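Local coordinates for transcriptional regulator, LYSR family (Neisseria meningitidis, PDB 4AB6), which probably regulates methionine biosynthesis genes as a LysR-family DNA-binding transcription factor, here represented by its regulatory domain, at residues A[8-13]-A[195-200]. The protein carries 2 engineered substitutions. Numbering follows the deposited sequence.
Sequences GELRIA and KSYLNN
Leu10 packs on both Leu198 and Tyr197, the latter being the main contributor from the helix with 72 Å² buried by the strand segment. Leu198 CD2 lies 3.8 Å from Leu10 CG and equally far from Leu10 CD2, the two leucine side chains lying antiparallel alongside one another. Beside them, Tyr197 presents a ring edge to the strand. Leu10 CG approaches that edge near the ring plane, 4.4 Å from Tyr197 CE1, and Glu9 O lies there too, 3.9 Å from the same CE1. The phenol oxygen reaches the Gly8-Glu9 backbone, with Tyr197 OH 3.7 Å from Gly8 CA. A chi1 of 63° sets CG of Tyr197 over its own helix backbone and directs the ring toward residues 8-10. Gly8 itself has a phi of 143°, a positive value that glycine readily takes. Further out, Leu60 touches both leucines, Phe30 and Leu39 pack on Leu10, and Trp34 and Val37 on Tyr197. The segment axes approach to 9.8 Å at 39°, as the start of helix 196-212 packs against strand 9-14, itself paired in parallel with strands 38-42 and 60-63. This is the helix-on-sheet layering of an alpha/beta subdomain in the periplasmic-binding-protein-like regulatory domain of LysR proteins.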
ATOM      1  N   GLY A   8       6.590 -21.604  19.303  1.00 59.88           N
ATOM      2  CA  GLY A   8       6.449 -20.216  19.727  1.00 57.35           C
ATOM      3  C   GLY A   8       5.625 -19.303  18.850  1.00 59.01           C
ATOM      4  O   GLY A   8       4.720 -19.762  18.156  1.00 59.28           O
ATOM      5  N   GLU A   9       5.913 -17.983  18.907  1.00 53.41           N
ATOM      6  CA  GLU A   9       5.201 -16.975  18.111  1.00 51.13           C
ATOM      7  C   GLU A   9       6.084 -15.874  17.538  1.00 51.57           C
ATOM      8  O   GLU A   9       7.066 -15.476  18.169  1.00 51.20           O
ATOM      9  CB  GLU A   9       3.980 -16.398  18.851  1.00 52.29           C
ATOM     10  CG  GLU A   9       4.295 -15.520  20.049  1.00 63.28           C
ATOM     11  CD  GLU A   9       3.119 -14.760  20.638  1.00 85.30           C
ATOM     12  OE1 GLU A   9       2.005 -14.838  20.070  1.00 75.03           O
ATOM     13  OE2 GLU A   9       3.315 -14.080  21.671  1.00 83.46           O
ATOM     14  N   LEU A  10       5.724 -15.385  16.333  1.00 45.98           N
ATOM     15  CA  LEU A  10       6.454 -14.336  15.627  1.00 44.00           C
ATOM     16  C   LEU A  10       5.540 -13.178  15.232  1.00 45.91           C
ATOM     17  O   LEU A  10       4.900 -13.227  14.174  1.00 45.47           O
ATOM     18  CB  LEU A  10       7.152 -14.911  14.375  1.00 44.61           C
ATOM     19  CG  LEU A  10       8.614 -14.505  14.103  1.00 49.50           C
ATOM     20  CD1 LEU A  10       9.087 -15.072  12.786  1.00 50.47           C
ATOM     21  CD2 LEU A  10       8.797 -12.999  14.074  1.00 49.13           C
ATOM     22  N   ARG A  11       5.505 -12.130  16.073  1.00 40.89           N
ATOM     23  CA  ARG A  11       4.744 -10.908  15.827  1.00 38.77           C
ATOM     24  C   ARG A  11       5.741  -9.886  15.285  1.00 40.33           C
ATOM     25  O   ARG A  11       6.630  -9.442  16.018  1.00 40.45           O
ATOM     26  CB  ARG A  11       4.069 -10.399  17.109  1.00 40.25           C
ATOM     27  CG  ARG A  11       3.098 -11.393  17.740  1.00 49.58           C
ATOM     28  CD  ARG A  11       2.743 -10.987  19.163  1.00 51.70           C
ATOM     29  NE  ARG A  11       3.884 -11.110  20.072  1.00 54.73           N
ATOM     30  CZ  ARG A  11       3.889 -10.689  21.332  1.00 66.81           C
ATOM     31  NH1 ARG A  11       2.814 -10.111  21.850  1.00 53.97           N
ATOM     32  NH2 ARG A  11       4.973 -10.841  22.084  1.00 50.57           N
ATOM     33  N   ILE A  12       5.647  -9.581  13.985  1.00 35.76           N
ATOM     34  CA  ILE A  12       6.573  -8.675  13.298  1.00 35.61           C
ATOM     35  C   ILE A  12       6.131  -7.215  13.365  1.00 41.15           C
ATOM     36  O   ILE A  12       5.007  -6.891  12.968  1.00 39.72           O
ATOM     37  CB  ILE A  12       6.892  -9.139  11.838  1.00 38.44           C
ATOM     38  CG1 ILE A  12       7.224 -10.642  11.772  1.00 39.65           C
ATOM     39  CG2 ILE A  12       8.034  -8.315  11.226  1.00 38.52           C
ATOM     40  CD1 ILE A  12       6.762 -11.334  10.536  1.00 46.71           C
ATOM     41  N   ALA A  13       7.042  -6.342  13.859  1.00 40.48           N
ATOM     42  CA  ALA A  13       6.890  -4.882  13.950  1.00 41.04           C
ATOM     43  C   ALA A  13       7.795  -4.283  12.890  1.00 46.02           C
ATOM     44  O   ALA A  13       8.962  -4.663  12.775  1.00 46.33           O
ATOM     45  CB  ALA A  13       7.303  -4.375  15.321  1.00 42.63           C
ATOM     46  N   LYS A 195      16.303 -18.582  20.344  1.00 62.04           N
ATOM     47  CA  LYS A 195      15.274 -19.057  19.413  1.00 61.19           C
ATOM     48  C   LYS A 195      15.822 -19.199  17.987  1.00 67.40           C
ATOM     49  O   LYS A 195      16.264 -18.217  17.378  1.00 66.16           O
ATOM     50  CB  LYS A 195      14.023 -18.159  19.427  1.00 60.21           C
ATOM     51  CG  LYS A 195      13.520 -17.809  20.817  1.00 70.74           C
ATOM     52  CD  LYS A 195      12.141 -18.362  21.098  1.00 80.54           C
ATOM     53  CE  LYS A 195      11.497 -17.685  22.292  1.00 89.92           C
ATOM     54  NZ  LYS A 195      12.280 -17.886  23.550  1.00102.23           N
ATOM     55  N   SER A 196      15.792 -20.432  17.474  1.00 66.35           N
ATOM     56  CA  SER A 196      16.273 -20.802  16.143  1.00 66.95           C
ATOM     57  C   SER A 196      15.470 -20.170  15.003  1.00 67.42           C
ATOM     58  O   SER A 196      16.077 -19.716  14.029  1.00 67.33           O
ATOM     59  CB  SER A 196      16.308 -22.320  15.994  1.00 74.37           C
ATOM     60  OG  SER A 196      15.142 -22.939  16.521  1.00 85.65           O
ATOM     61  N   TYR A 197      14.119 -20.136  15.122  1.00 60.63           N
ATOM     62  CA  TYR A 197      13.235 -19.583  14.088  1.00 57.03           C
ATOM     63  C   TYR A 197      13.426 -18.097  13.806  1.00 59.44           C
ATOM     64  O   TYR A 197      13.271 -17.683  12.655  1.00 58.79           O
ATOM     65  CB  TYR A 197      11.759 -19.955  14.316  1.00 56.19           C
ATOM     66  CG  TYR A 197      11.152 -19.425  15.596  1.00 55.05           C
ATOM     67  CD1 TYR A 197      10.513 -18.188  15.631  1.00 53.26           C
ATOM     68  CD2 TYR A 197      11.142 -20.196  16.756  1.00 57.78           C
ATOM     69  CE1 TYR A 197       9.924 -17.708  16.800  1.00 53.28           C
ATOM     70  CE2 TYR A 197      10.552 -19.725  17.931  1.00 56.70           C
ATOM     71  CZ  TYR A 197       9.948 -18.478  17.950  1.00 60.31           C
ATOM     72  OH  TYR A 197       9.371 -18.002  19.101  1.00 59.52           O
ATOM     73  N   LEU A 198      13.783 -17.303  14.842  1.00 54.77           N
ATOM     74  CA  LEU A 198      14.022 -15.861  14.708  1.00 51.95           C
ATOM     75  C   LEU A 198      15.278 -15.586  13.884  1.00 57.91           C
ATOM     76  O   LEU A 198      15.253 -14.703  13.023  1.00 57.66           O
ATOM     77  CB  LEU A 198      14.097 -15.167  16.079  1.00 51.10           C
ATOM     78  CG  LEU A 198      12.792 -15.042  16.859  1.00 53.20           C
ATOM     79  CD1 LEU A 198      13.042 -14.580  18.269  1.00 52.62           C
ATOM     80  CD2 LEU A 198      11.821 -14.092  16.180  1.00 53.02           C
ATOM     81  N   ASN A 199      16.353 -16.367  14.116  1.00 56.06           N
ATOM     82  CA  ASN A 199      17.609 -16.267  13.369  1.00 57.19           C
ATOM     83  C   ASN A 199      17.379 -16.766  11.946  1.00 59.95           C
ATOM     84  O   ASN A 199      17.957 -16.229  10.999  1.00 59.04           O
ATOM     85  CB  ASN A 199      18.721 -17.079  14.054  1.00 62.14           C
ATOM     86  CG  ASN A 199      19.088 -16.639  15.468  1.00 95.07           C
ATOM     87  OD1 ASN A 199      18.393 -15.851  16.135  1.00 85.50           O
ATOM     88  ND2 ASN A 199      20.195 -17.173  15.972  1.00 93.15           N
ATOM     89  N   ASN A 200      16.501 -17.775  11.803  1.00 56.85           N
ATOM     90  CA  ASN A 200      16.127 -18.374  10.522  1.00 56.85           C
ATOM     91  C   ASN A 200      15.321 -17.398   9.660  1.00 56.69           C
ATOM     92  O   ASN A 200      15.501 -17.392   8.441  1.00 56.64           O
ATOM     93  CB  ASN A 200      15.369 -19.683  10.734  1.00 60.52           C
ATOM     94  CG  ASN A 200      15.286 -20.520   9.485  1.00 83.16           C
ATOM     95  OD1 ASN A 200      14.404 -20.340   8.639  1.00 72.67           O
ATOM     96  ND2 ASN A 200      16.221 -21.440   9.336  1.00 78.65           N
TER